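Local coordinates for protein putative secreted lipase (Streptomyces sp. W007, PDB 5H6B) that probably catalyses the hydrolysis of triacylglycerol ester bonds as a secreted, thermostable lipase of the alpha/beta hydrolase fold, at residues Gly40-Asn45 / Val60-Tyr65; Leu34-Phe39 / Phe73-Gly78; Val106-Gly111 / Gly133-Asn138. All coordinates share one frame; numbering follows the deposited sequence.

In the fold
From the N terminus, strand 32-35 leads into residues 34-39, the first half of contact 2. The chain runs straight on into 40-45, passes helix 49-54 and returns on strand 59-63, where 60-65 closes contact 1. Residues 73-78 then come back to 34-39 and close contact 2, so contact 1 is nested inside its loop. One zinc ion touches both, through Asp64 and His75. Contact 3 follows in series: it opens at 106-111 and closes at 133-138 after two short helices. Strands 59-63, 32-35, 103-108 and 128-134 are successive neighbours in one parallel sheet, and the three contacts join loops and strand ends at its C-terminal edge.

Contact 1: residues Gly40-Asn45 / Val60-Tyr65; sequences GNSIDN and VFSLDY. With ZN (zinc ion), chain C; ZN (zinc ion), chain B.
Ser42 sits between Ser62 and Asp64, where the loop after strand 32-35 of the alpha/beta hydrolase sheet folds over strand 59-63 and the residues just beyond it. Asp64 OD1 accepts the backbone N of Ser42 at 2.8 Å, with an N-H...O angle of 153°. The donor lies nearly in line with the C-O bond. Ser42 OG adds a weak bond to the same Asp64 OD1 at 3.4 Å. It can do so because OG stands between the backbone N and the carbonyl carbon (chi1 66°). Ser62 OG donates to Ser42 O at 2.7 Å, tilted from the carbonyl plane. Ser42 is thus held at both its N and its O by side chains of the other segment. Ser62 OG also bonds to Trp17 NE1. Asp64 OD2 binds a zinc ion together with His75, so the two carboxylate oxygens join metal and loop.

Asn41 shapes the loop behind this. Asn41 OD1 accepts Ile43 N at 2.9 Å, an Asx turn, and also Asp44 N at 2.8 Å. Asn41 ND2 also bonds to Phe73 O, outside the two segments. Asp44 OD1 in turn binds a second zinc ion that carries two waters. Asn41 ND2 reaches Asp44 OD2 at 2.9 Å, within its own amide plane but from 45° above the carboxylate plane.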
ATOM      1  N   GLY A  40      -7.521   7.182  -4.919  1.00 33.30           N
ATOM      2  CA  GLY A  40      -6.188   7.704  -5.147  1.00 31.70           C
ATOM      3  C   GLY A  40      -5.719   7.384  -6.549  1.00 33.17           C
ATOM      4  O   GLY A  40      -6.408   6.702  -7.311  1.00 33.88           O
ATOM      5  N   ASN A  41      -4.521   7.857  -6.869  1.00 32.98           N
ATOM      6  CA  ASN A  41      -3.870   7.532  -8.130  1.00 34.67           C
ATOM      7  C   ASN A  41      -2.357   7.412  -7.947  1.00 34.58           C
ATOM      8  O   ASN A  41      -1.816   7.645  -6.848  1.00 34.46           O
ATOM      9  CB  ASN A  41      -4.231   8.598  -9.187  1.00 34.98           C
ATOM     10  CG  ASN A  41      -3.762   9.977  -8.791  1.00 33.79           C
ATOM     11  OD1 ASN A  41      -2.573  10.207  -8.643  1.00 35.37           O
ATOM     12  ND2 ASN A  41      -4.697  10.897  -8.598  1.00 34.45           N
ATOM     13  N   SER A  42      -1.690   7.078  -9.049  1.00 34.61           N
ATOM     14  CA  SER A  42      -0.255   6.819  -9.082  1.00 35.58           C
ATOM     15  C   SER A  42       0.642   7.984  -8.724  1.00 34.85           C
ATOM     16  O   SER A  42       1.820   7.751  -8.407  1.00 32.39           O
ATOM     17  CB  SER A  42       0.153   6.344 -10.471  1.00 35.46           C
ATOM     18  OG  SER A  42      -0.034   7.385 -11.392  1.00 38.16           O
ATOM     19  N   ILE A  43       0.130   9.214  -8.830  1.00 35.07           N
ATOM     20  CA  ILE A  43       0.945  10.417  -8.567  1.00 37.42           C
ATOM     21  C   ILE A  43       0.649  11.040  -7.204  1.00 37.32           C
ATOM     22  O   ILE A  43       1.558  11.235  -6.407  1.00 34.78           O
ATOM     23  CB  ILE A  43       0.775  11.494  -9.668  1.00 38.37           C
ATOM     24  CG1 ILE A  43       1.115  10.926 -11.050  1.00 42.73           C
ATOM     25  CG2 ILE A  43       1.608  12.741  -9.364  1.00 37.98           C
ATOM     26  CD1 ILE A  43       2.397  10.125 -11.113  1.00 43.89           C
ATOM     27  N   ASP A  44      -0.618  11.341  -6.957  1.00 38.50           N
ATOM     28  CA  ASP A  44      -1.031  12.165  -5.809  1.00 41.00           C
ATOM     29  C   ASP A  44      -0.828  11.523  -4.457  1.00 41.18           C
ATOM     30  O   ASP A  44      -0.497  12.218  -3.491  1.00 42.43           O
ATOM     31  CB  ASP A  44      -2.507  12.587  -5.931  1.00 41.82           C
ATOM     32  CG  ASP A  44      -2.742  13.555  -7.069  1.00 42.38           C
ATOM     33  OD1 ASP A  44      -1.833  14.339  -7.387  1.00 44.22           O
ATOM     34  OD2 ASP A  44      -3.838  13.535  -7.657  1.00 47.61           O
ATOM     35  N   ASN A  45      -1.023  10.208  -4.382  1.00 39.69           N
ATOM     36  CA  ASN A  45      -0.802   9.488  -3.127  1.00 39.92           C
ATOM     37  C   ASN A  45       0.680   9.576  -2.720  1.00 39.10           C
ATOM     38  O   ASN A  45       0.995   9.537  -1.544  1.00 36.74           O
ATOM     39  CB  ASN A  45      -1.237   8.021  -3.259  1.00 38.53           C
ATOM     40  CG  ASN A  45      -1.676   7.392  -1.921  1.00 39.97           C
ATOM     41  OD1 ASN A  45      -1.059   7.574  -0.866  1.00 41.98           O
ATOM     42  ND2 ASN A  45      -2.728   6.624  -1.979  1.00 36.55           N
ATOM     43  N   VAL A  60      11.827   3.661  -8.087  1.00 46.17           N
ATOM     44  CA  VAL A  60      10.442   3.638  -7.577  1.00 43.10           C
ATOM     45  C   VAL A  60       9.465   3.637  -8.763  1.00 41.34           C
ATOM     46  O   VAL A  60       9.711   4.271  -9.783  1.00 42.77           O
ATOM     47  CB  VAL A  60      10.180   4.842  -6.638  1.00 41.87           C
ATOM     48  CG1 VAL A  60       8.762   4.814  -6.073  1.00 42.65           C
ATOM     49  CG2 VAL A  60      11.208   4.871  -5.517  1.00 41.20           C
ATOM     50  N   PHE A  61       8.385   2.883  -8.636  1.00 38.56           N
ATOM     51  CA  PHE A  61       7.342   2.803  -9.654  1.00 39.52           C
ATOM     52  C   PHE A  61       5.995   2.851  -8.958  1.00 39.61           C
ATOM     53  O   PHE A  61       5.874   2.370  -7.825  1.00 38.25           O
ATOM     54  CB  PHE A  61       7.461   1.507 -10.451  1.00 43.34           C
ATOM     55  CG  PHE A  61       8.711   1.427 -11.274  1.00 47.43           C
ATOM     56  CD1 PHE A  61       9.908   0.995 -10.705  1.00 48.21           C
ATOM     57  CD2 PHE A  61       8.704   1.816 -12.621  1.00 48.16           C
ATOM     58  CE1 PHE A  61      11.068   0.947 -11.456  1.00 49.16           C
ATOM     59  CE2 PHE A  61       9.864   1.765 -13.371  1.00 48.28           C
ATOM     60  CZ  PHE A  61      11.045   1.327 -12.790  1.00 49.16           C
ATOM     61  N   SER A  62       4.999   3.450  -9.610  1.00 39.16           N
ATOM     62  CA  SER A  62       3.651   3.555  -9.037  1.00 38.01           C
ATOM     63  C   SER A  62       2.612   3.351 -10.115  1.00 39.62           C
ATOM     64  O   SER A  62       2.733   3.922 -11.186  1.00 42.21           O
ATOM     65  CB  SER A  62       3.471   4.922  -8.396  1.00 38.47           C
ATOM     66  OG  SER A  62       3.544   5.951  -9.371  1.00 37.27           O
ATOM     67  N   LEU A  63       1.606   2.528  -9.842  1.00 41.42           N
ATOM     68  CA  LEU A  63       0.557   2.219 -10.827  1.00 41.27           C
ATOM     69  C   LEU A  63      -0.767   2.855 -10.485  1.00 39.81           C
ATOM     70  O   LEU A  63      -1.061   3.132  -9.311  1.00 39.52           O
ATOM     71  CB  LEU A  63       0.320   0.703 -10.923  1.00 46.09           C
ATOM     72  CG  LEU A  63      -0.687   0.009  -9.971  1.00 47.25           C
ATOM     73  CD1 LEU A  63      -1.000  -1.414 -10.413  1.00 48.55           C
ATOM     74  CD2 LEU A  63      -0.185   0.015  -8.533  1.00 47.91           C
ATOM     75  N   ASP A  64      -1.595   2.993 -11.516  1.00 39.99           N
ATOM     76  CA  ASP A  64      -3.013   3.292 -11.373  1.00 38.09           C
ATOM     77  C   ASP A  64      -3.771   1.974 -11.424  1.00 36.55           C
ATOM     78  O   ASP A  64      -3.449   1.152 -12.235  1.00 38.21           O
ATOM     79  CB  ASP A  64      -3.478   4.153 -12.556  1.00 40.06           C
ATOM     80  CG  ASP A  64      -3.565   5.626 -12.241  1.00 38.02           C
ATOM     81  OD1 ASP A  64      -3.183   6.085 -11.146  1.00 38.58           O
ATOM     82  OD2 ASP A  64      -4.080   6.341 -13.117  1.00 36.18           O
ATOM     83  N   TYR A  65      -4.822   1.801 -10.630  1.00 36.63           N
ATOM     84  CA  TYR A  65      -5.579   0.533 -10.595  1.00 36.04           C
ATOM     85  C   TYR A  65      -7.007   0.854 -10.199  1.00 35.02           C
ATOM     86  O   TYR A  65      -7.212   1.809  -9.473  1.00 36.27           O
ATOM     87  CB  TYR A  65      -4.945  -0.501  -9.627  1.00 36.95           C
ATOM     88  CG  TYR A  65      -5.169  -0.257  -8.140  1.00 35.50           C
ATOM     89  CD1 TYR A  65      -6.375  -0.595  -7.529  1.00 35.20           C
ATOM     90  CD2 TYR A  65      -4.178   0.304  -7.349  1.00 34.67           C
ATOM     91  CE1 TYR A  65      -6.592  -0.377  -6.180  1.00 35.07           C
ATOM     92  CE2 TYR A  65      -4.386   0.528  -5.996  1.00 34.88           C
ATOM     93  CZ  TYR A  65      -5.599   0.182  -5.412  1.00 34.88           C
ATOM     94  OH  TYR A  65      -5.848   0.394  -4.067  1.00 36.21           O
TER
HETATM   95 ZN    ZN C 302      -5.089   7.884 -13.022  1.00 40.43          ZN
HETATM   96 ZN    ZN B 301      -2.214  15.459  -9.183  1.00 76.40          ZN
HETATM   97  O   HOH W   1       0.010  16.712  -8.719  1.00 53.44           O
HETATM   98  O   HOH W   2      -2.530  14.418 -10.936  1.00 49.71           O

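Contact 2: residues Leu34-Phe39 / Phe73-Gly78; sequences LVHGTF and FFHGLG. With ZN (zinc ion), chain C.
The His-Gly loop after strand 32-35 carries His36 and Phe39 against His75, a zinc ligand in the loop after strand 59-63. In lipases of this fold such a His-Gly loop lies beside the active site and probably contributes to the oxyanion hole. Phe39 N donates to His75 O at 2.7 Å. Phe39 O faces Phe74, with the edge of that ring, at CD1, 3.4 Å away. Phe39 CE1 touches Leu77 CD2 at 3.6 Å, the two side chains crossing at about a right angle.

His36 ND1 donates to Gly37 O at 2.7 Å, on a carbonyl lone pair. His36 CG stands between the backbone N and the carbonyl carbon (chi1 63°), and from there CE1 rests 3.7 Å from His75 CB. Tyr65 stacks on the His36 ring. An alanine at His36 would probably leave Gly37 O without its ND1 mate and open a gap beside His75 CB and the Tyr65 ring.

His75 NE2 binds the zinc ion at 2.1 Å, and Asp64 shares the metal. His75 is held by its carbonyl to Phe39 and by its ring to zinc, and its backbone also bonds to Gly40, which couples the metal site to the loop.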
ATOM      1  N   LEU A  34       4.683   1.236  -5.618  1.00 37.99           N
ATOM      2  CA  LEU A  34       3.754   1.927  -4.752  1.00 36.70           C
ATOM      3  C   LEU A  34       2.317   1.714  -5.237  1.00 38.28           C
ATOM      4  O   LEU A  34       2.040   1.829  -6.432  1.00 36.41           O
ATOM      5  CB  LEU A  34       4.075   3.411  -4.729  1.00 37.46           C
ATOM      6  CG  LEU A  34       5.493   3.828  -4.324  1.00 35.45           C
ATOM      7  CD1 LEU A  34       5.576   5.348  -4.249  1.00 33.99           C
ATOM      8  CD2 LEU A  34       5.923   3.211  -3.006  1.00 34.90           C
ATOM      9  N   VAL A  35       1.417   1.388  -4.301  1.00 37.11           N
ATOM     10  CA  VAL A  35       0.048   0.968  -4.608  1.00 36.10           C
ATOM     11  C   VAL A  35      -0.907   1.836  -3.797  1.00 36.31           C
ATOM     12  O   VAL A  35      -1.037   1.663  -2.569  1.00 34.09           O
ATOM     13  CB  VAL A  35      -0.182  -0.525  -4.278  1.00 35.83           C
ATOM     14  CG1 VAL A  35      -1.553  -0.993  -4.769  1.00 37.93           C
ATOM     15  CG2 VAL A  35       0.888  -1.382  -4.921  1.00 36.74           C
ATOM     16  N   HIS A  36      -1.558   2.781  -4.484  1.00 35.64           N
ATOM     17  CA  HIS A  36      -2.421   3.778  -3.818  1.00 35.69           C
ATOM     18  C   HIS A  36      -3.662   3.191  -3.164  1.00 31.99           C
ATOM     19  O   HIS A  36      -3.979   2.046  -3.356  1.00 32.13           O
ATOM     20  CB  HIS A  36      -2.853   4.862  -4.822  1.00 36.87           C
ATOM     21  CG  HIS A  36      -3.676   4.338  -5.940  1.00 34.57           C
ATOM     22  ND1 HIS A  36      -4.987   3.950  -5.783  1.00 36.49           N
ATOM     23  CD2 HIS A  36      -3.361   4.110  -7.233  1.00 35.86           C
ATOM     24  CE1 HIS A  36      -5.444   3.501  -6.940  1.00 36.83           C
ATOM     25  NE2 HIS A  36      -4.478   3.599  -7.835  1.00 36.21           N
ATOM     26  N   GLY A  37      -4.414   4.029  -2.478  1.00 33.05           N
ATOM     27  CA  GLY A  37      -5.610   3.633  -1.765  1.00 35.00           C
ATOM     28  C   GLY A  37      -6.850   3.986  -2.542  1.00 35.44           C
ATOM     29  O   GLY A  37      -6.795   4.276  -3.753  1.00 38.83           O
ATOM     30  N   THR A  38      -7.974   3.916  -1.845  1.00 34.05           N
ATOM     31  CA  THR A  38      -9.269   4.171  -2.458  1.00 34.38           C
ATOM     32  C   THR A  38      -9.348   5.638  -2.799  1.00 31.40           C
ATOM     33  O   THR A  38      -8.920   6.474  -2.027  1.00 30.72           O
ATOM     34  CB  THR A  38     -10.416   3.758  -1.506  1.00 35.73           C
ATOM     35  OG1 THR A  38     -10.235   2.387  -1.123  1.00 33.82           O
ATOM     36  CG2 THR A  38     -11.757   3.894  -2.181  1.00 36.04           C
ATOM     37  N   PHE A  39      -9.861   5.946  -3.980  1.00 32.23           N
ATOM     38  CA  PHE A  39      -9.933   7.327  -4.506  1.00 33.13           C
ATOM     39  C   PHE A  39      -8.587   7.971  -4.818  1.00 32.91           C
ATOM     40  O   PHE A  39      -8.532   9.182  -4.976  1.00 36.48           O
ATOM     41  CB  PHE A  39     -10.701   8.299  -3.587  1.00 33.30           C
ATOM     42  CG  PHE A  39     -12.003   7.771  -3.064  1.00 35.20           C
ATOM     43  CD1 PHE A  39     -12.941   7.215  -3.918  1.00 36.40           C
ATOM     44  CD2 PHE A  39     -12.314   7.885  -1.713  1.00 36.89           C
ATOM     45  CE1 PHE A  39     -14.160   6.763  -3.435  1.00 37.78           C
ATOM     46  CE2 PHE A  39     -13.527   7.420  -1.220  1.00 39.53           C
ATOM     47  CZ  PHE A  39     -14.455   6.859  -2.088  1.00 39.35           C
ATOM     48  N   PHE A  73      -8.584  10.777 -11.782  1.00 42.67           N
ATOM     49  CA  PHE A  73      -7.974  11.082 -10.488  1.00 41.56           C
ATOM     50  C   PHE A  73      -8.313  10.127  -9.334  1.00 37.17           C
ATOM     51  O   PHE A  73      -7.440   9.861  -8.537  1.00 36.24           O
ATOM     52  CB  PHE A  73      -8.208  12.534 -10.072  1.00 46.40           C
ATOM     53  CG  PHE A  73      -7.731  13.531 -11.087  1.00 51.50           C
ATOM     54  CD1 PHE A  73      -6.375  13.636 -11.377  1.00 54.01           C
ATOM     55  CD2 PHE A  73      -8.633  14.371 -11.753  1.00 54.89           C
ATOM     56  CE1 PHE A  73      -5.919  14.551 -12.316  1.00 58.54           C
ATOM     57  CE2 PHE A  73      -8.191  15.282 -12.702  1.00 53.49           C
ATOM     58  CZ  PHE A  73      -6.829  15.377 -12.978  1.00 57.63           C
ATOM     59  N   PHE A  74      -9.547   9.624  -9.252  1.00 35.67           N
ATOM     60  CA  PHE A  74     -10.044   8.864  -8.098  1.00 35.42           C
ATOM     61  C   PHE A  74     -10.253   7.398  -8.465  1.00 36.31           C
ATOM     62  O   PHE A  74     -11.294   7.037  -9.024  1.00 35.36           O
ATOM     63  CB  PHE A  74     -11.353   9.454  -7.581  1.00 38.57           C
ATOM     64  CG  PHE A  74     -11.326  10.954  -7.400  1.00 39.25           C
ATOM     65  CD1 PHE A  74     -10.536  11.536  -6.417  1.00 40.46           C
ATOM     66  CD2 PHE A  74     -12.095  11.784  -8.216  1.00 38.72           C
ATOM     67  CE1 PHE A  74     -10.519  12.917  -6.233  1.00 44.14           C
ATOM     68  CE2 PHE A  74     -12.092  13.165  -8.043  1.00 39.83           C
ATOM     69  CZ  PHE A  74     -11.308  13.737  -7.047  1.00 43.93           C
ATOM     70  N   HIS A  75      -9.252   6.559  -8.174  1.00 35.31           N
ATOM     71  CA  HIS A  75      -9.282   5.142  -8.574  1.00 35.83           C
ATOM     72  C   HIS A  75      -9.513   4.218  -7.371  1.00 35.31           C
ATOM     73  O   HIS A  75     -10.031   4.670  -6.354  1.00 37.18           O
ATOM     74  CB  HIS A  75      -8.007   4.796  -9.348  1.00 35.26           C
ATOM     75  CG  HIS A  75      -7.641   5.817 -10.373  1.00 33.19           C
ATOM     76  ND1 HIS A  75      -8.572   6.372 -11.215  1.00 34.25           N
ATOM     77  CD2 HIS A  75      -6.451   6.361 -10.713  1.00 33.96           C
ATOM     78  CE1 HIS A  75      -7.973   7.222 -12.030  1.00 36.65           C
ATOM     79  NE2 HIS A  75      -6.686   7.236 -11.745  1.00 32.86           N
ATOM     80  N   GLY A  76      -9.186   2.934  -7.499  1.00 34.93           N
ATOM     81  CA  GLY A  76      -9.566   1.944  -6.504  1.00 35.91           C
ATOM     82  C   GLY A  76     -11.059   1.712  -6.435  1.00 37.44           C
ATOM     83  O   GLY A  76     -11.577   1.356  -5.376  1.00 36.81           O
ATOM     84  N   LEU A  77     -11.755   1.902  -7.559  1.00 36.79           N
ATOM     85  CA  LEU A  77     -13.208   1.784  -7.603  1.00 39.69           C
ATOM     86  C   LEU A  77     -13.752   0.538  -8.291  1.00 39.26           C
ATOM     87  O   LEU A  77     -14.867   0.124  -7.995  1.00 43.81           O
ATOM     88  CB  LEU A  77     -13.811   3.014  -8.272  1.00 42.63           C
ATOM     89  CG  LEU A  77     -13.529   4.345  -7.592  1.00 43.70           C
ATOM     90  CD1 LEU A  77     -14.264   5.438  -8.346  1.00 44.18           C
ATOM     91  CD2 LEU A  77     -13.936   4.318  -6.125  1.00 43.49           C
ATOM     92  N   GLY A  78     -12.992  -0.053  -9.199  1.00 39.87           N
ATOM     93  CA  GLY A  78     -13.390  -1.293  -9.832  1.00 41.36           C
ATOM     94  C   GLY A  78     -13.196  -2.524  -8.947  1.00 44.19           C
ATOM     95  O   GLY A  78     -12.705  -2.425  -7.813  1.00 42.02           O
TER
HETATM   96 ZN    ZN C 302      -5.089   7.884 -13.022  1.00 40.43          ZN

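Contact 3: residues Val106-Gly111 / Gly133-Asn138; sequences VGHSQG and GIAPDN
Gly107 lies beside Gly133, and His108 beside Ile134, where strands 103-108 and 128-134 run parallel in the centre of the sheet, just ahead of a probable nucleophile elbow. The Gly-His-Ser-Gln-Gly run fits GxSxG, with Ser109 the likely nucleophile. Two backbone hydrogen bonds join residues 106-111 to 133-138. Ile134 N donates to Gly107 O at 2.8 Å, and Ser109 N donates to Ile134 O, also at 2.8 Å.

CA-H...O contacts fill in between. His108 CA lies 3.3 Å from Ile134 O. Ser109 CA meets Ala135 O at 3.2 Å, and Pro136 CA meets Ser109 O at 3.4 Å.

Among the side chains, Val106 CG1 touches Ile134 CD1 at 4.0 Å. His108 CG is anti to the backbone N (chi1 -178°), and the ring presents its edge to the strand, with CD2 3.3 Å from Ile134 O in the ring plane. His108 NE2 bonds to His232 O.

Ser109 has a positive phi (63°), the strained turn expected of an elbow. A side chain on Gly107 would clash with Gly111 O. Ser109 OG bonds to His232 NE2, consistent with a Ser-His-Asp triad. One hydrogen bond at Ser109 N and the weaker CA-H...O contacts at its CA and O are thus likely to steady the backbone of the probable nucleophile and leave OG to the histidine.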
ATOM      1  N   VAL A 106       4.946  -1.297  -1.575  1.00 40.38           N
ATOM      2  CA  VAL A 106       4.433  -0.436  -0.520  1.00 37.16           C
ATOM      3  C   VAL A 106       3.044   0.038  -0.930  1.00 37.43           C
ATOM      4  O   VAL A 106       2.869   0.578  -2.016  1.00 34.77           O
ATOM      5  CB  VAL A 106       5.329   0.786  -0.242  1.00 35.75           C
ATOM      6  CG1 VAL A 106       4.754   1.585   0.928  1.00 34.03           C
ATOM      7  CG2 VAL A 106       6.761   0.356   0.067  1.00 38.61           C
ATOM      8  N   GLY A 107       2.071  -0.146  -0.041  1.00 35.09           N
ATOM      9  CA  GLY A 107       0.698   0.217  -0.326  1.00 34.87           C
ATOM     10  C   GLY A 107      -0.026   0.920   0.809  1.00 34.00           C
ATOM     11  O   GLY A 107       0.171   0.606   1.980  1.00 35.37           O
ATOM     12  N   HIS A 108      -0.889   1.857   0.446  1.00 34.40           N
ATOM     13  CA  HIS A 108      -1.679   2.625   1.405  1.00 33.54           C
ATOM     14  C   HIS A 108      -3.119   2.171   1.343  1.00 32.61           C
ATOM     15  O   HIS A 108      -3.707   2.139   0.250  1.00 29.61           O
ATOM     16  CB  HIS A 108      -1.599   4.121   1.064  1.00 33.75           C
ATOM     17  CG  HIS A 108      -2.341   5.005   2.025  1.00 34.92           C
ATOM     18  ND1 HIS A 108      -2.760   6.277   1.699  1.00 34.83           N
ATOM     19  CD2 HIS A 108      -2.765   4.787   3.291  1.00 33.54           C
ATOM     20  CE1 HIS A 108      -3.390   6.805   2.731  1.00 34.02           C
ATOM     21  NE2 HIS A 108      -3.410   5.920   3.705  1.00 32.18           N
ATOM     22  N   SER A 109      -3.689   1.832   2.510  1.00 34.45           N
ATOM     23  CA  SER A 109      -5.137   1.600   2.638  1.00 37.17           C
ATOM     24  C   SER A 109      -5.551   0.409   1.771  1.00 36.22           C
ATOM     25  O   SER A 109      -4.895  -0.634   1.863  1.00 36.19           O
ATOM     26  CB  SER A 109      -5.907   2.884   2.301  1.00 37.57           C
ATOM     27  OG  SER A 109      -7.265   2.731   2.628  1.00 40.79           O
ATOM     28  N   GLN A 110      -6.557   0.547   0.898  1.00 34.83           N
ATOM     29  CA  GLN A 110      -6.816  -0.504  -0.109  1.00 35.48           C
ATOM     30  C   GLN A 110      -5.553  -1.037  -0.781  1.00 34.66           C
ATOM     31  O   GLN A 110      -5.455  -2.242  -1.034  1.00 35.29           O
ATOM     32  CB  GLN A 110      -7.786  -0.050  -1.202  1.00 35.58           C
ATOM     33  CG  GLN A 110      -8.165  -1.158  -2.196  1.00 36.05           C
ATOM     34  CD  GLN A 110      -9.125  -0.702  -3.300  1.00 37.58           C
ATOM     35  OE1 GLN A 110      -9.830   0.304  -3.172  1.00 38.10           O
ATOM     36  NE2 GLN A 110      -9.167  -1.459  -4.371  1.00 34.26           N
ATOM     37  N   GLY A 111      -4.595  -0.167  -1.083  1.00 34.58           N
ATOM     38  CA  GLY A 111      -3.379  -0.605  -1.765  1.00 35.26           C
ATOM     39  C   GLY A 111      -2.420  -1.449  -0.940  1.00 36.66           C
ATOM     40  O   GLY A 111      -1.545  -2.101  -1.493  1.00 37.89           O
ATOM     41  N   GLY A 133       2.429  -2.367   4.201  1.00 37.00           N
ATOM     42  CA  GLY A 133       1.082  -1.835   4.210  1.00 35.93           C
ATOM     43  C   GLY A 133       1.021  -0.675   5.186  1.00 36.06           C
ATOM     44  O   GLY A 133       1.431  -0.816   6.332  1.00 34.87           O
ATOM     45  N   ILE A 134       0.513   0.469   4.716  1.00 33.31           N
ATOM     46  CA  ILE A 134       0.296   1.637   5.536  1.00 33.56           C
ATOM     47  C   ILE A 134      -1.211   1.779   5.627  1.00 32.67           C
ATOM     48  O   ILE A 134      -1.887   1.893   4.613  1.00 32.67           O
ATOM     49  CB  ILE A 134       0.902   2.913   4.909  1.00 33.47           C
ATOM     50  CG1 ILE A 134       2.329   2.664   4.427  1.00 32.70           C
ATOM     51  CG2 ILE A 134       0.892   4.051   5.920  1.00 33.79           C
ATOM     52  CD1 ILE A 134       2.962   3.866   3.752  1.00 34.44           C
ATOM     53  N   ALA A 135      -1.718   1.724   6.850  1.00 32.09           N
ATOM     54  CA  ALA A 135      -3.141   1.686   7.135  1.00 33.04           C
ATOM     55  C   ALA A 135      -3.935   0.713   6.260  1.00 32.14           C
ATOM     56  O   ALA A 135      -5.013   1.051   5.794  1.00 33.74           O
ATOM     57  CB  ALA A 135      -3.720   3.088   7.080  1.00 33.13           C
ATOM     58  N   PRO A 136      -3.416  -0.509   6.040  1.00 34.25           N
ATOM     59  CA  PRO A 136      -4.096  -1.423   5.110  1.00 34.57           C
ATOM     60  C   PRO A 136      -5.374  -2.038   5.704  1.00 36.72           C
ATOM     61  O   PRO A 136      -5.355  -2.459   6.869  1.00 35.21           O
ATOM     62  CB  PRO A 136      -3.052  -2.506   4.892  1.00 34.89           C
ATOM     63  CG  PRO A 136      -2.331  -2.583   6.205  1.00 34.67           C
ATOM     64  CD  PRO A 136      -2.307  -1.187   6.746  1.00 36.03           C
ATOM     65  N   ASP A 137      -6.473  -2.085   4.947  1.00 34.19           N
ATOM     66  CA  ASP A 137      -7.685  -2.754   5.462  1.00 34.50           C
ATOM     67  C   ASP A 137      -7.669  -4.255   5.200  1.00 35.05           C
ATOM     68  O   ASP A 137      -8.497  -4.788   4.448  1.00 34.53           O
ATOM     69  CB  ASP A 137      -8.983  -2.088   4.989  1.00 36.14           C
ATOM     70  CG  ASP A 137      -9.144  -2.042   3.457  1.00 37.44           C
ATOM     71  OD1 ASP A 137      -8.161  -2.072   2.675  1.00 35.91           O
ATOM     72  OD2 ASP A 137     -10.307  -1.936   3.053  1.00 37.64           O
ATOM     73  N   ASN A 138      -6.763  -4.952   5.892  1.00 36.71           N
ATOM     74  CA  ASN A 138      -6.441  -6.367   5.564  1.00 35.96           C
ATOM     75  C   ASN A 138      -7.571  -7.371   5.841  1.00 37.75           C
ATOM     76  O   ASN A 138      -7.587  -8.456   5.242  1.00 35.82           O
ATOM     77  CB  ASN A 138      -5.119  -6.806   6.226  1.00 36.32           C
ATOM     78  CG  ASN A 138      -3.893  -6.385   5.412  1.00 37.05           C
ATOM     79  OD1 ASN A 138      -3.840  -6.637   4.212  1.00 36.21           O
ATOM     80  ND2 ASN A 138      -2.894  -5.781   6.064  1.00 35.14           N
TER